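Local coordinates for protein putative oxidoreductase (Klebsiella pneumoniae subsp. pneumoniae MGH 78578, PDB 3E82) that probably works as a nucleotide-dependent oxidoreductase of the Gfo/Idh/MocA family, although its substrate and reaction are not established, at residues B[192-198]-B[218-224]; B[135-139]-B[279-283]. All coordinates share one frame; numbering follows the deposited sequence.

How the interactions relate
Both contacts belong to the C-terminal alpha/beta part of the chain and reach the same large mixed sheet, but toward different ends of it. Interaction 1 pairs the outermost strand 197-203 with 214-220 and brings in the end of helix 176-192. Interaction 2 lays helix 131-142 against strand 280-284, the neighbour of the strand at the far edge, 289-292. Their centres lie about 22 Å apart and their nearest atoms about 7 Å, so they do not touch. Along the chain, interaction 1 is nested inside the loop that interaction 2 closes. No ligand is involved in either; a glycine-rich turn (Gly14, Gly16, Gly19), a Rossmann-type pattern consistent with dinucleotide binding, follows strand 8-13 of the separate parallel sheet.

Interaction 1: B[192-198]-B[218-224]; sequences FGLPQSV and VLNYPAH
Tyr221 slots its ring under the 193-195 turn, and its OH donates to Gly193 O at 2.7 Å, from a position tilted 26° out of that carbonyl's plane. Pro195 lies over one face of the ring, its CA 3.7 Å from the ring centroid of Tyr221 in a CH-pi contact. The hydroxyl end and the face are thus both engaged by the same turn. Gly193 is where the chain leaves helix 176-192, at a positive phi that suits glycine.

Phe192, the last residue of that helix, turns the edge of its ring toward the face of Tyr221, while His224 brings its own edge to a face of Phe192. In that second edge-to-face pair the His224 NE2 sits 3.5 Å from Phe192 CG, the imidazole swung there by a chi1 of 78° that places the CG of His224 between its backbone N and carbonyl carbon. Val226 of strand 225-231 and Phe151 also pack on Phe192.

Beyond the aromatic cluster the segments pair as the open end of the antiparallel hairpin 197-203/214-220, where a classic beta bulge sits: Gln196 and Ser197 both face Asn220. Asn220 O takes the N-H of Gln196 at 2.6 Å and, weakly, that of Ser197, while Asn220 N donates to Ser197 O at 2.9 Å. The Asn220 side chain clamps the same spot, its ND2 giving a hydrogen to Ser197 OG at 2.8 Å nearly within the amide plane. Its OD1 accepts from Lys225 NZ and from ND2 of Asn201 of the second subunit, which ties this end of the hairpin to the other chain.

Interaction 2: B[135-139]-B[279-283]; sequences GIRQV and PLVIY
Helix 135-139 and strand 280-283 run in roughly the same direction, their axes inclined at 28° and 10.0 Å apart at closest approach, with Gly135 and Leu280 the nearest residues along the backbones. Leu280 spans the distance. With CG anti to its carbonyl carbon (chi1 -66°), it lays one methyl, CD2, 3.7 Å from Gly135 C, where the lack of a side chain exposes the helix backbone to it. The same CD2 meets Ile136 CD1 at 3.6 Å; the Ile136 chain starts off away from the strand, then bends back to bring that terminal methyl over.

One turn along, Val139 points at the strand and meets two residues nearly tip to tip. Its CG2 is 4.0 Å from Leu280 CD1 and 4.1 Å from Ile282 CD1, and Ile282 CD1 is equally far from Val139 CG1, so it faces both branches. The side chains that carry the contact are apolar and buried; Gln138 lies at its margin.

Helix 131-142 covers part of one face of the mixed sheet, within the alpha/beta build of the Gfo/Idh/MocA C-terminal domain. Ile136 also touches Val250 on strand 248-252 and Phe241 on strand 241-245, whereas Gln138 hydrogen-bonds Gln292 on strand 289-292, which flanks strand 280-284 on its other side.

Interaction 1: B[192-198]-B[218-224]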
loop_
_atom_site.group_PDB
_atom_site.type_symbol
_atom_site.label_atom_id
_atom_site.label_comp_id
_atom_site.label_asym_id
_atom_site.label_seq_id
_atom_site.Cartn_x
_atom_site.Cartn_y
_atom_site.Cartn_z
ATOM N N PHE B 192 -6.418 -15.327 7.411
ATOM C CA PHE B 192 -6.132 -14.810 8.743
ATOM C C PHE B 192 -7.260 -14.647 9.750
ATOM O O PHE B 192 -7.004 -14.237 10.886
ATOM C CB PHE B 192 -5.446 -13.451 8.579
ATOM C CG PHE B 192 -4.352 -13.446 7.549
ATOM C CD1 PHE B 192 -3.173 -14.162 7.765
ATOM C CD2 PHE B 192 -4.495 -12.723 6.362
ATOM C CE1 PHE B 192 -2.150 -14.160 6.813
ATOM C CE2 PHE B 192 -3.478 -12.716 5.402
ATOM C CZ PHE B 192 -2.305 -13.434 5.626
ATOM N N GLY B 193 -8.494 -14.946 9.367
ATOM C CA GLY B 193 -9.582 -14.739 10.308
ATOM C C GLY B 193 -9.970 -13.264 10.281
ATOM O O GLY B 193 -9.545 -12.526 9.387
ATOM N N LEU B 194 -10.760 -12.824 11.257
ATOM C CA LEU B 194 -11.208 -11.430 11.314
ATOM C C LEU B 194 -10.161 -10.435 11.810
ATOM O O LEU B 194 -9.434 -10.700 12.756
ATOM C CB LEU B 194 -12.437 -11.298 12.224
ATOM C CG LEU B 194 -13.675 -12.129 11.899
ATOM C CD1 LEU B 194 -14.754 -11.870 12.956
ATOM C CD2 LEU B 194 -14.173 -11.763 10.512
ATOM N N PRO B 195 -10.081 -9.262 11.171
ATOM C CA PRO B 195 -9.113 -8.248 11.589
ATOM C C PRO B 195 -9.650 -7.545 12.827
ATOM O O PRO B 195 -10.858 -7.601 13.110
ATOM C CB PRO B 195 -9.054 -7.315 10.385
ATOM C CG PRO B 195 -10.493 -7.358 9.882
ATOM C CD PRO B 195 -10.824 -8.832 9.970
ATOM N N GLN B 196 -8.760 -6.889 13.564
ATOM C CA GLN B 196 -9.159 -6.163 14.759
ATOM C C GLN B 196 -9.819 -4.837 14.393
ATOM O O GLN B 196 -10.725 -4.376 15.086
ATOM C CB GLN B 196 -7.951 -5.906 15.656
ATOM C CG GLN B 196 -8.311 -5.279 16.997
ATOM C CD GLN B 196 -7.224 -5.471 18.031
ATOM O OE1 GLN B 196 -6.730 -6.580 18.213
ATOM N NE2 GLN B 196 -6.856 -4.402 18.722
ATOM N N SER B 197 -9.357 -4.218 13.308
ATOM C CA SER B 197 -9.928 -2.950 12.854
ATOM C C SER B 197 -9.717 -2.780 11.355
ATOM O O SER B 197 -8.876 -3.445 10.756
ATOM C CB SER B 197 -9.306 -1.777 13.607
ATOM O OG SER B 197 -7.960 -1.574 13.223
ATOM N N VAL B 198 -10.494 -1.892 10.753
ATOM C CA VAL B 198 -10.420 -1.652 9.318
ATOM C C VAL B 198 -10.261 -0.169 9.042
ATOM O O VAL B 198 -10.963 0.663 9.620
ATOM C CB VAL B 198 -11.706 -2.161 8.605
ATOM C CG1 VAL B 198 -11.654 -1.834 7.132
ATOM C CG2 VAL B 198 -11.856 -3.661 8.804
ATOM N N VAL B 218 -6.848 -1.039 4.583
ATOM C CA VAL B 218 -5.927 -1.751 5.460
ATOM C C VAL B 218 -6.663 -2.468 6.576
ATOM O O VAL B 218 -7.460 -1.863 7.293
ATOM C CB VAL B 218 -4.897 -0.791 6.107
ATOM C CG1 VAL B 218 -3.962 -1.572 7.015
ATOM C CG2 VAL B 218 -4.100 -0.071 5.024
ATOM N N LEU B 219 -6.397 -3.765 6.704
ATOM C CA LEU B 219 -6.991 -4.580 7.752
ATOM C C LEU B 219 -5.926 -4.775 8.836
ATOM O O LEU B 219 -4.875 -5.366 8.577
ATOM C CB LEU B 219 -7.435 -5.936 7.189
ATOM C CG LEU B 219 -8.862 -6.007 6.616
ATOM C CD1 LEU B 219 -9.098 -4.909 5.610
ATOM C CD2 LEU B 219 -9.082 -7.372 5.987
ATOM N N ASN B 220 -6.196 -4.270 10.042
ATOM C CA ASN B 220 -5.246 -4.388 11.154
ATOM C C ASN B 220 -5.451 -5.639 12.012
ATOM O O ASN B 220 -6.541 -5.869 12.552
ATOM C CB ASN B 220 -5.317 -3.155 12.071
ATOM C CG ASN B 220 -4.972 -1.859 11.351
ATOM O OD1 ASN B 220 -3.876 -1.705 10.791
ATOM N ND2 ASN B 220 -5.910 -0.916 11.363
ATOM N N TYR B 221 -4.397 -6.444 12.117
ATOM C CA TYR B 221 -4.401 -7.656 12.935
ATOM C C TYR B 221 -3.415 -7.393 14.080
ATOM O O TYR B 221 -2.571 -6.507 13.983
ATOM C CB TYR B 221 -3.954 -8.868 12.108
ATOM C CG TYR B 221 -4.996 -9.346 11.125
ATOM C CD1 TYR B 221 -5.927 -10.332 11.485
ATOM C CD2 TYR B 221 -5.081 -8.794 9.847
ATOM C CE1 TYR B 221 -6.920 -10.757 10.587
ATOM C CE2 TYR B 221 -6.070 -9.207 8.941
ATOM C CZ TYR B 221 -6.985 -10.191 9.323
ATOM O OH TYR B 221 -7.950 -10.608 8.437
ATOM N N PRO B 222 -3.503 -8.164 15.176
ATOM C CA PRO B 222 -2.588 -7.943 16.302
ATOM C C PRO B 222 -1.101 -7.977 15.966
ATOM O O PRO B 222 -0.332 -7.174 16.488
ATOM C CB PRO B 222 -2.978 -9.046 17.286
ATOM C CG PRO B 222 -4.442 -9.244 17.004
ATOM C CD PRO B 222 -4.460 -9.239 15.485
ATOM N N ALA B 223 -0.693 -8.895 15.096
ATOM C CA ALA B 223 0.721 -9.009 14.767
ATOM C C ALA B 223 1.084 -8.853 13.294
ATOM O O ALA B 223 2.181 -9.226 12.889
ATOM C CB ALA B 223 1.276 -10.345 15.301
ATOM N N HIS B 224 0.169 -8.339 12.483
ATOM C CA HIS B 224 0.500 -8.125 11.082
ATOM C C HIS B 224 -0.501 -7.229 10.381
ATOM O O HIS B 224 -1.569 -6.922 10.926
ATOM C CB HIS B 224 0.663 -9.459 10.338
ATOM C CG HIS B 224 -0.626 -10.123 9.961
ATOM N ND1 HIS B 224 -1.397 -10.824 10.862
ATOM C CD2 HIS B 224 -1.251 -10.233 8.765
ATOM C CE1 HIS B 224 -2.440 -11.342 10.237
ATOM N NE2 HIS B 224 -2.376 -10.997 8.964
#

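Interaction 2: B[135-139]-B[279-283]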
loop_
_atom_site.group_PDB
_atom_site.type_symbol
_atom_site.label_atom_id
_atom_site.label_comp_id
_atom_site.label_asym_id
_atom_site.label_seq_id
_atom_site.Cartn_x
_atom_site.Cartn_y
_atom_site.Cartn_z
ATOM N N GLY B 135 -1.530 -20.497 -4.687
ATOM C CA GLY B 135 -0.078 -20.465 -4.660
ATOM C C GLY B 135 0.442 -19.720 -3.440
ATOM O O GLY B 135 1.282 -20.232 -2.707
ATOM N N ILE B 136 -0.062 -18.508 -3.224
ATOM C CA ILE B 136 0.341 -17.692 -2.081
ATOM C C ILE B 136 0.047 -18.404 -0.770
ATOM O O ILE B 136 0.867 -18.398 0.153
ATOM C CB ILE B 136 -0.398 -16.331 -2.075
ATOM C CG1 ILE B 136 0.133 -15.448 -3.208
ATOM C CG2 ILE B 136 -0.254 -15.657 -0.718
ATOM C CD1 ILE B 136 1.646 -15.278 -3.212
ATOM N N ARG B 137 -1.131 -19.014 -0.684
ATOM C CA ARG B 137 -1.516 -19.728 0.526
ATOM C C ARG B 137 -0.522 -20.856 0.785
ATOM O O ARG B 137 -0.123 -21.098 1.920
ATOM C CB ARG B 137 -2.924 -20.313 0.383
ATOM C CG ARG B 137 -3.469 -20.939 1.667
ATOM C CD ARG B 137 -4.809 -21.637 1.426
ATOM N NE ARG B 137 -5.324 -22.281 2.635
ATOM C CZ ARG B 137 -6.128 -21.699 3.523
ATOM N NH1 ARG B 137 -6.531 -20.446 3.343
ATOM N NH2 ARG B 137 -6.521 -22.366 4.603
ATOM N N GLN B 138 -0.132 -21.536 -0.288
ATOM C CA GLN B 138 0.805 -22.645 -0.201
ATOM C C GLN B 138 2.151 -22.205 0.364
ATOM O O GLN B 138 2.695 -22.851 1.250
ATOM C CB GLN B 138 1.003 -23.263 -1.587
ATOM C CG GLN B 138 2.047 -24.360 -1.632
ATOM C CD GLN B 138 2.305 -24.859 -3.048
ATOM O OE1 GLN B 138 2.680 -24.084 -3.942
ATOM N NE2 GLN B 138 2.108 -26.153 -3.260
ATOM N N VAL B 139 2.688 -21.105 -0.149
ATOM C CA VAL B 139 3.977 -20.616 0.339
ATOM C C VAL B 139 3.889 -20.225 1.816
ATOM O O VAL B 139 4.773 -20.563 2.604
ATOM C CB VAL B 139 4.473 -19.409 -0.486
ATOM C CG1 VAL B 139 5.787 -18.889 0.095
ATOM C CG2 VAL B 139 4.666 -19.827 -1.948
ATOM N N PRO B 279 5.053 -18.076 -12.373
ATOM C CA PRO B 279 5.471 -18.596 -11.078
ATOM C C PRO B 279 5.472 -17.636 -9.909
ATOM O O PRO B 279 5.419 -16.418 -10.068
ATOM C CB PRO B 279 6.866 -19.118 -11.370
ATOM C CG PRO B 279 7.387 -18.065 -12.283
ATOM C CD PRO B 279 6.223 -17.826 -13.235
ATOM N N LEU B 280 5.523 -18.224 -8.726
ATOM C CA LEU B 280 5.602 -17.469 -7.499
ATOM C C LEU B 280 7.092 -17.145 -7.420
ATOM O O LEU B 280 7.929 -18.022 -7.668
ATOM C CB LEU B 280 5.189 -18.357 -6.327
ATOM C CG LEU B 280 3.728 -18.827 -6.303
ATOM C CD1 LEU B 280 3.650 -20.248 -5.749
ATOM C CD2 LEU B 280 2.887 -17.864 -5.466
ATOM N N VAL B 281 7.427 -15.892 -7.129
ATOM C CA VAL B 281 8.828 -15.500 -7.002
ATOM C C VAL B 281 9.103 -15.308 -5.507
ATOM O O VAL B 281 8.533 -14.422 -4.863
ATOM C CB VAL B 281 9.123 -14.194 -7.788
ATOM C CG1 VAL B 281 10.577 -13.802 -7.626
ATOM C CG2 VAL B 281 8.802 -14.392 -9.267
ATOM N N ILE B 282 9.967 -16.160 -4.962
ATOM C CA ILE B 282 10.294 -16.134 -3.540
ATOM C C ILE B 282 11.690 -15.599 -3.230
ATOM O O ILE B 282 12.669 -15.985 -3.871
ATOM C CB ILE B 282 10.188 -17.553 -2.938
ATOM C CG1 ILE B 282 8.784 -18.112 -3.162
ATOM C CG2 ILE B 282 10.538 -17.521 -1.456
ATOM C CD1 ILE B 282 8.633 -19.579 -2.763
ATOM N N TYR B 283 11.765 -14.724 -2.233
ATOM C CA TYR B 283 13.021 -14.123 -1.786
ATOM C C TYR B 283 13.298 -14.624 -0.375
ATOM O O TYR B 283 12.465 -14.457 0.512
ATOM C CB TYR B 283 12.899 -12.596 -1.734
ATOM C CG TYR B 283 12.644 -11.945 -3.063
ATOM C CD1 TYR B 283 13.700 -11.560 -3.884
ATOM C CD2 TYR B 283 11.349 -11.736 -3.513
ATOM C CE1 TYR B 283 13.467 -10.981 -5.121
ATOM C CE2 TYR B 283 11.098 -11.159 -4.748
ATOM C CZ TYR B 283 12.159 -10.783 -5.549
ATOM O OH TYR B 283 11.913 -10.220 -6.782
#